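Local coordinates for protein thiol-activated cytolysin (Desulfobulbus propionicus, PDB 6NAL) that probably attacks membranes as a pore-forming toxin, its subunits assembling into large beta-barrel pores as in related cholesterol-dependent cytolysins, at residues G263-K267 and D268-I272; I291-H294 and G295-A299; V312-I315 and N316-W320. All blocks are in the same frame, centred on the assembly; numbering follows the deposited sequence.

Contact 1. Residues G263-K267 and D268-I272; sequences GTCSK and DGLKI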
loop_
_atom_site.group_PDB
_atom_site.type_symbol
_atom_site.label_atom_id
_atom_site.label_comp_id
_atom_site.label_asym_id
_atom_site.label_seq_id
_atom_site.Cartn_x
_atom_site.Cartn_y
_atom_site.Cartn_z
ATOM N N GLY A 263 17.875 -6.245 -7.967
ATOM C CA GLY A 263 18.987 -5.391 -7.635
ATOM C C GLY A 263 20.315 -6.006 -8.010
ATOM O O GLY A 263 21.353 -5.337 -8.029
ATOM N N THR A 264 20.299 -7.298 -8.300
ATOM C CA THR A 264 21.517 -7.985 -8.686
ATOM C C THR A 264 21.499 -8.463 -10.128
ATOM O O THR A 264 22.551 -8.897 -10.617
ATOM C CB THR A 264 21.810 -9.187 -7.764
ATOM O OG1 THR A 264 20.806 -10.187 -7.923
ATOM C CG2 THR A 264 21.850 -8.774 -6.299
ATOM N N CYS A 265 20.350 -8.383 -10.826
ATOM C CA CYS A 265 20.257 -8.813 -12.218
ATOM C C CYS A 265 19.422 -7.843 -13.035
ATOM O O CYS A 265 18.482 -7.225 -12.532
ATOM C CB CYS A 265 19.661 -10.231 -12.365
ATOM S SG CYS A 265 19.778 -10.943 -14.073
ATOM N N SER A 266 19.805 -7.707 -14.310
ATOM C CA SER A 266 19.248 -6.715 -15.225
ATOM C C SER A 266 19.533 -7.159 -16.660
ATOM O O SER A 266 20.059 -8.250 -16.897
ATOM C CB SER A 266 19.849 -5.339 -14.933
ATOM O OG SER A 266 21.265 -5.374 -15.073
ATOM N N LYS A 267 19.194 -6.291 -17.622
ATOM C CA LYS A 267 19.526 -6.539 -19.013
ATOM C C LYS A 267 21.027 -6.583 -19.248
ATOM O O LYS A 267 21.462 -7.121 -20.276
ATOM C CB LYS A 267 18.898 -5.470 -19.911
ATOM C CG LYS A 267 19.237 -4.039 -19.508
ATOM C CD LYS A 267 19.596 -3.232 -20.711
ATOM C CE LYS A 267 19.870 -1.783 -20.331
ATOM N NZ LYS A 267 20.715 -1.488 -19.251
ATOM N N ASP A 268 21.831 -6.051 -18.319
ATOM C CA ASP A 268 23.286 -6.122 -18.469
ATOM C C ASP A 268 23.892 -7.390 -17.896
ATOM O O ASP A 268 25.077 -7.650 -18.119
ATOM C CB ASP A 268 23.988 -4.936 -17.795
ATOM C CG ASP A 268 23.683 -3.616 -18.479
ATOM O OD1 ASP A 268 23.657 -3.569 -19.741
ATOM O OD2 ASP A 268 23.452 -2.629 -17.751
ATOM N N GLY A 269 23.117 -8.170 -17.153
ATOM C CA GLY A 269 23.604 -9.403 -16.598
ATOM C C GLY A 269 23.525 -9.318 -15.086
ATOM O O GLY A 269 22.710 -8.661 -14.539
ATOM N N LEU A 270 24.458 -10.057 -14.479
ATOM C CA LEU A 270 24.471 -10.128 -13.023
ATOM C C LEU A 270 25.634 -9.299 -12.484
ATOM O O LEU A 270 26.786 -9.570 -12.778
ATOM C CB LEU A 270 24.567 -11.565 -12.496
ATOM C CG LEU A 270 23.263 -12.332 -12.635
ATOM C CD1 LEU A 270 22.818 -12.415 -14.067
ATOM C CD2 LEU A 270 23.601 -13.705 -12.095
ATOM N N LYS A 271 25.322 -8.212 -11.809
ATOM C CA LYS A 271 26.296 -7.335 -11.149
ATOM C C LYS A 271 26.054 -7.558 -9.654
ATOM O O LYS A 271 25.318 -6.817 -8.985
ATOM C CB LYS A 271 26.051 -5.898 -11.603
ATOM C CG LYS A 271 26.914 -4.887 -10.891
ATOM C CD LYS A 271 26.336 -3.450 -10.940
ATOM C CE LYS A 271 25.045 -3.321 -10.074
ATOM N NZ LYS A 271 25.302 -2.846 -8.720
ATOM N N ILE A 272 26.635 -8.628 -9.136
ATOM C CA ILE A 272 26.576 -8.935 -7.721
ATOM C C ILE A 272 27.998 -8.891 -7.220
ATOM O O ILE A 272 28.861 -9.604 -7.741
ATOM C CB ILE A 272 25.960 -10.301 -7.443
ATOM C CG1 ILE A 272 25.960 -10.543 -5.941
ATOM C CG2 ILE A 272 26.776 -11.365 -8.121
ATOM C CD1 ILE A 272 25.261 -11.824 -5.565
#
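Cys265 turns SG anti to its own backbone N (chi1 -170°), while Leu270 carries CG beside its backbone N, and the two torsions bring SG against CD1 of Leu270 at 3.4 Å. The pair lies on one face of a tiny two-stranded beta hairpin, strands 265-266 and 269-270, as a non-hydrogen-bonded pair, beside which Cys265 CA points its C-H at Gly269 O. A soft thiol and a branched leucine suit this buried face, which turns toward helix 309-320; there Leu270 packs on Val312 and Ile315.

The next rung is the hydrogen-bonded pair Ser266 and Gly269, closed by a type I turn. Ser266 N donates to Gly269 O at 3.1 Å, and Gly269 N answers to Ser266 O at the same 3.1 Å. Gly269 has a positive phi, at which a CB would jam against the preceding carbonyl, so glycine belongs here.

Polar groups line the turn. Ser266 adds a weak ST-turn bond, from Asp268 N to Ser266 OG at 3.4 Å. Lys267 and Asp268 run side by side, and the folded lysine chain brings NZ to OD2 of Asp268 at 3.3 Å, a weak salt bridge at the surface. Tyr445 of the second subunit packs on Lys267.

At the base of the hairpin, CB of Thr264 meets CB of Ile272 at 4.3 Å, and the threonine OG1 is bonded to Thr260 O. The carbonyl of Thr264 is approached twice: Leu270 CA brings a C-H to Thr264 O at 3.3 Å, and Lys271 N makes a weak, bent bond to the same oxygen, with 133° at the hydrogen.

Contact 2. Residues I291-H294 and G295-A299; sequences IVVH and GGSEA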
loop_
_atom_site.group_PDB
_atom_site.type_symbol
_atom_site.label_atom_id
_atom_site.label_comp_id
_atom_site.label_asym_id
_atom_site.label_seq_id
_atom_site.Cartn_x
_atom_site.Cartn_y
_atom_site.Cartn_z
ATOM N N ILE A 291 19.303 -22.487 -15.766
ATOM C CA ILE A 291 19.485 -21.775 -17.023
ATOM C C ILE A 291 19.346 -22.718 -18.195
ATOM O O ILE A 291 19.903 -23.819 -18.212
ATOM C CB ILE A 291 20.856 -21.096 -17.101
ATOM C CG1 ILE A 291 20.997 -20.134 -15.940
ATOM C CG2 ILE A 291 20.990 -20.431 -18.405
ATOM C CD1 ILE A 291 22.343 -19.474 -15.941
ATOM N N VAL A 292 18.647 -22.257 -19.205
ATOM C CA VAL A 292 18.548 -22.985 -20.441
ATOM C C VAL A 292 18.879 -22.029 -21.575
ATOM O O VAL A 292 18.405 -20.887 -21.617
ATOM C CB VAL A 292 17.160 -23.633 -20.622
ATOM C CG1 VAL A 292 16.129 -22.623 -20.511
ATOM C CG2 VAL A 292 17.040 -24.296 -21.962
ATOM N N VAL A 293 19.689 -22.519 -22.503
ATOM C CA VAL A 293 20.144 -21.753 -23.641
ATOM C C VAL A 293 19.731 -22.511 -24.905
ATOM O O VAL A 293 20.010 -23.703 -25.035
ATOM C CB VAL A 293 21.667 -21.539 -23.580
ATOM C CG1 VAL A 293 22.144 -20.986 -24.940
ATOM C CG2 VAL A 293 22.074 -20.609 -22.398
ATOM N N HIS A 294 19.112 -21.816 -25.848
ATOM C CA HIS A 294 18.428 -22.452 -26.977
ATOM C C HIS A 294 18.702 -21.613 -28.222
ATOM O O HIS A 294 18.464 -20.400 -28.213
ATOM C CB HIS A 294 16.928 -22.561 -26.641
ATOM C CG HIS A 294 16.102 -23.236 -27.685
ATOM N ND1 HIS A 294 14.810 -22.844 -27.982
ATOM C CD2 HIS A 294 16.373 -24.281 -28.488
ATOM C CE1 HIS A 294 14.336 -23.606 -28.946
ATOM N NE2 HIS A 294 15.270 -24.477 -29.281
ATOM N N GLY A 295 19.269 -22.233 -29.256
ATOM C CA GLY A 295 19.601 -21.520 -30.471
ATOM C C GLY A 295 21.042 -21.043 -30.466
ATOM O O GLY A 295 21.481 -20.392 -29.515
ATOM N N GLY A 296 21.777 -21.317 -31.535
ATOM C CA GLY A 296 23.244 -21.268 -31.459
ATOM C C GLY A 296 23.760 -22.486 -30.702
ATOM O O GLY A 296 23.342 -23.644 -30.985
ATOM N N SER A 297 24.696 -22.273 -29.782
ATOM C CA SER A 297 24.834 -23.159 -28.629
ATOM C C SER A 297 23.523 -23.785 -28.150
ATOM O O SER A 297 22.446 -23.159 -28.295
ATOM C CB SER A 297 25.440 -22.327 -27.493
ATOM O OG SER A 297 24.456 -21.457 -26.951
ATOM N N GLU A 298 23.612 -24.904 -27.409
ATOM C CA GLU A 298 22.447 -25.429 -26.722
ATOM C C GLU A 298 23.000 -25.921 -25.412
ATOM O O GLU A 298 23.930 -26.718 -25.424
ATOM C CB GLU A 298 21.684 -26.565 -27.397
ATOM C CG GLU A 298 20.438 -26.950 -26.526
ATOM C CD GLU A 298 19.766 -28.288 -26.895
ATOM O OE1 GLU A 298 18.528 -28.451 -26.624
ATOM O OE2 GLU A 298 20.489 -29.188 -27.407
ATOM N N ALA A 299 22.497 -25.395 -24.293
ATOM C CA ALA A 299 23.005 -25.815 -22.991
ATOM C C ALA A 299 21.914 -25.696 -21.953
ATOM O O ALA A 299 20.992 -24.896 -22.101
ATOM C CB ALA A 299 24.205 -24.978 -22.536
#
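Val293 and Ala299 make up the tight part of this contact, a hydrogen-bonded antiparallel pair that closes the loop between strands 287-294 and 299-305. Val293 N reaches Ala299 O at 2.7 Å in a nearly straight bond, and Ala299 N returns to Val293 O at 3.1 Å. Their CB atoms lie 4.4 Å apart, with Ala299 adding only a methyl beside the branched valine. CG1 of Val293, anti to the backbone N (chi1 168°), presses on Ser297 OG at 3.1 Å, a close approach; that hydroxyl is bonded to Arg242, whose NH1 also bonds to Gly295 O. Gly295 is buried here, at a positive phi that calls for glycine.

The far side is looser. Gly296, whose positive phi also favours glycine, makes no contact across the loop, and exposed Glu298 points its CA-H at Val293 O, 3.4 Å from CA, before extending its carboxylate to Lys173. The His294 ring meets Tyr169.

Strand 299-305 pairs with one edge of strand 287-294 and strand 232-250 flanks the other; Val292 packs against helix 167-174 across one face of the sheet, and Val293 meets Ile318 of helix 309-320 across the other.

Contact 3. Residues V312-I315 and N316-W320; sequences VQKI and NRIIW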
loop_
_atom_site.group_PDB
_atom_site.type_symbol
_atom_site.label_atom_id
_atom_site.label_comp_id
_atom_site.label_asym_id
_atom_site.label_seq_id
_atom_site.Cartn_x
_atom_site.Cartn_y
_atom_site.Cartn_z
ATOM N N VAL A 312 28.654 -16.393 -10.930
ATOM C CA VAL A 312 28.167 -15.135 -11.500
ATOM C C VAL A 312 28.875 -14.835 -12.821
ATOM O O VAL A 312 28.247 -14.498 -13.835
ATOM C CB VAL A 312 28.356 -13.988 -10.480
ATOM C CG1 VAL A 312 27.779 -12.685 -11.019
ATOM C CG2 VAL A 312 27.719 -14.342 -9.130
ATOM N N GLN A 313 30.195 -14.930 -12.835
ATOM C CA GLN A 313 30.885 -14.683 -14.092
ATOM C C GLN A 313 30.612 -15.790 -15.132
ATOM O O GLN A 313 30.586 -15.528 -16.346
ATOM C CB GLN A 313 32.377 -14.496 -13.792
ATOM C CG GLN A 313 33.246 -14.393 -15.052
ATOM C CD GLN A 313 34.748 -14.505 -14.762
ATOM O OE1 GLN A 313 35.416 -15.309 -15.415
ATOM N NE2 GLN A 313 35.267 -13.755 -13.754
ATOM N N LYS A 314 30.380 -17.034 -14.714
ATOM C CA LYS A 314 29.957 -17.994 -15.726
ATOM C C LYS A 314 28.601 -17.610 -16.315
ATOM O O LYS A 314 28.347 -17.851 -17.496
ATOM C CB LYS A 314 29.894 -19.423 -15.176
ATOM C CG LYS A 314 29.476 -20.432 -16.294
ATOM C CD LYS A 314 29.997 -21.859 -16.119
ATOM C CE LYS A 314 29.271 -22.604 -15.005
ATOM N NZ LYS A 314 30.220 -23.463 -14.197
ATOM N N ILE A 315 27.709 -17.016 -15.529
ATOM C CA ILE A 315 26.393 -16.671 -16.080
ATOM C C ILE A 315 26.514 -15.528 -17.070
ATOM O O ILE A 315 25.944 -15.564 -18.171
ATOM C CB ILE A 315 25.392 -16.346 -14.958
ATOM C CG1 ILE A 315 25.047 -17.640 -14.222
ATOM C CG2 ILE A 315 24.181 -15.715 -15.562
ATOM C CD1 ILE A 315 24.151 -17.500 -13.097
ATOM N N ASN A 316 27.270 -14.498 -16.698
ATOM C CA ASN A 316 27.404 -13.324 -17.548
ATOM C C ASN A 316 28.071 -13.682 -18.830
ATOM O O ASN A 316 27.822 -13.073 -19.863
ATOM C CB ASN A 316 28.206 -12.244 -16.843
ATOM C CG ASN A 316 27.367 -11.544 -15.832
ATOM O OD1 ASN A 316 26.176 -11.344 -16.076
ATOM N ND2 ASN A 316 27.936 -11.208 -14.696
ATOM N N ARG A 317 28.904 -14.686 -18.788
ATOM C CA ARG A 317 29.524 -15.109 -20.021
ATOM C C ARG A 317 28.545 -15.807 -20.929
ATOM O O ARG A 317 28.498 -15.523 -22.134
ATOM C CB ARG A 317 30.683 -16.018 -19.717
ATOM C CG ARG A 317 31.728 -16.019 -20.976
ATOM C CD ARG A 317 32.725 -17.000 -20.454
ATOM N NE ARG A 317 32.930 -16.887 -18.976
ATOM C CZ ARG A 317 32.978 -17.847 -18.075
ATOM N NH1 ARG A 317 33.088 -19.065 -18.499
ATOM N NH2 ARG A 317 33.031 -17.416 -16.806
ATOM N N ILE A 318 27.814 -16.791 -20.380
ATOM C CA ILE A 318 26.731 -17.408 -21.126
ATOM C C ILE A 318 25.842 -16.351 -21.753
ATOM O O ILE A 318 25.379 -16.521 -22.881
ATOM C CB ILE A 318 25.906 -18.342 -20.236
ATOM C CG1 ILE A 318 26.731 -19.533 -19.766
ATOM C CG2 ILE A 318 24.699 -18.786 -21.039
ATOM C CD1 ILE A 318 26.218 -20.086 -18.433
ATOM N N ILE A 319 25.568 -15.246 -21.033
ATOM C CA ILE A 319 24.611 -14.255 -21.536
ATOM C C ILE A 319 25.211 -13.432 -22.665
ATOM O O ILE A 319 24.488 -12.953 -23.543
ATOM C CB ILE A 319 24.134 -13.316 -20.406
ATOM C CG1 ILE A 319 23.242 -14.038 -19.428
ATOM C CG2 ILE A 319 23.384 -12.111 -20.952
ATOM C CD1 ILE A 319 23.020 -13.255 -18.177
ATOM N N TRP A 320 26.499 -13.103 -22.581
ATOM C CA TRP A 320 27.097 -12.163 -23.529
ATOM C C TRP A 320 27.959 -12.873 -24.552
ATOM O O TRP A 320 28.691 -12.211 -25.301
ATOM C CB TRP A 320 27.889 -11.070 -22.801
ATOM C CG TRP A 320 26.939 -10.292 -21.975
ATOM C CD1 TRP A 320 26.890 -10.235 -20.604
ATOM C CD2 TRP A 320 25.809 -9.541 -22.454
ATOM N NE1 TRP A 320 25.819 -9.479 -20.211
ATOM C CE2 TRP A 320 25.140 -9.036 -21.321
ATOM C CE3 TRP A 320 25.302 -9.244 -23.733
ATOM C CZ2 TRP A 320 23.995 -8.230 -21.427
ATOM C CZ3 TRP A 320 24.167 -8.459 -23.835
ATOM C CH2 TRP A 320 23.528 -7.953 -22.684
#
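Asn316 N donates to Val312 O at 3.0 Å in a nearly straight bond, which opens a run of i to i+4 bonds that continues to Trp320 N on Asn316 O, also at 3.0 Å. The side chain of Asn316 works outward: its OD1 accepts Leu270 N, and one turn later Trp320 NE1 donates to Asp268 O. An amide and an indole thus satisfy backbone groups of the neighbouring hairpin.

On the exposed flank Arg317 bends back at chi3 (-36°) and lays one guanidinium face over Lys314 CA, with NH2 3.3 Å from that carbon. Gln313 CG comes to the edge of the same group, in its plane, 3.5 Å from NH2; the Gln313 amide is turned 75° from it.

Helix 309-320 is amphipathic: exposed Gln313 and Arg317 lie on one side, buried Val312, Ile315, Ile318 and Ile319 on the other. Ile315 CG2 meets Ile319 CD1 at 3.8 Å, one turn apart. Ile315 also packs on Val289 of strand 287-294. Farther along, Ile319 CG2 rests 3.5 Å above one face of the Trp320 ring, toward its rim, while the indole touches Ala144 and Phe146.

Overall arrangement
Helix 309-320, which carries contact 3, touches both other contacts, whereas contacts 1 and 2 stay about 7 Å apart at their nearest atoms. Each has a buried side, with Leu270, Val293 and Ile315, and an exposed one, with Asp268, Glu298 and Arg317. Contacts 1 and 2 both join antiparallel strands, through a type I turn in contact 1 and a longer glycine-bearing loop in contact 2. The first is a separate small hairpin; the second belongs to the large sheet, where Arg242 and Lys173 take up the loop's polar groups. In contact 3 the backbone bonds run along the helix while Asn316 and Trp320 bond outward to contact 1; contact 2 meets it through isoleucine and valine.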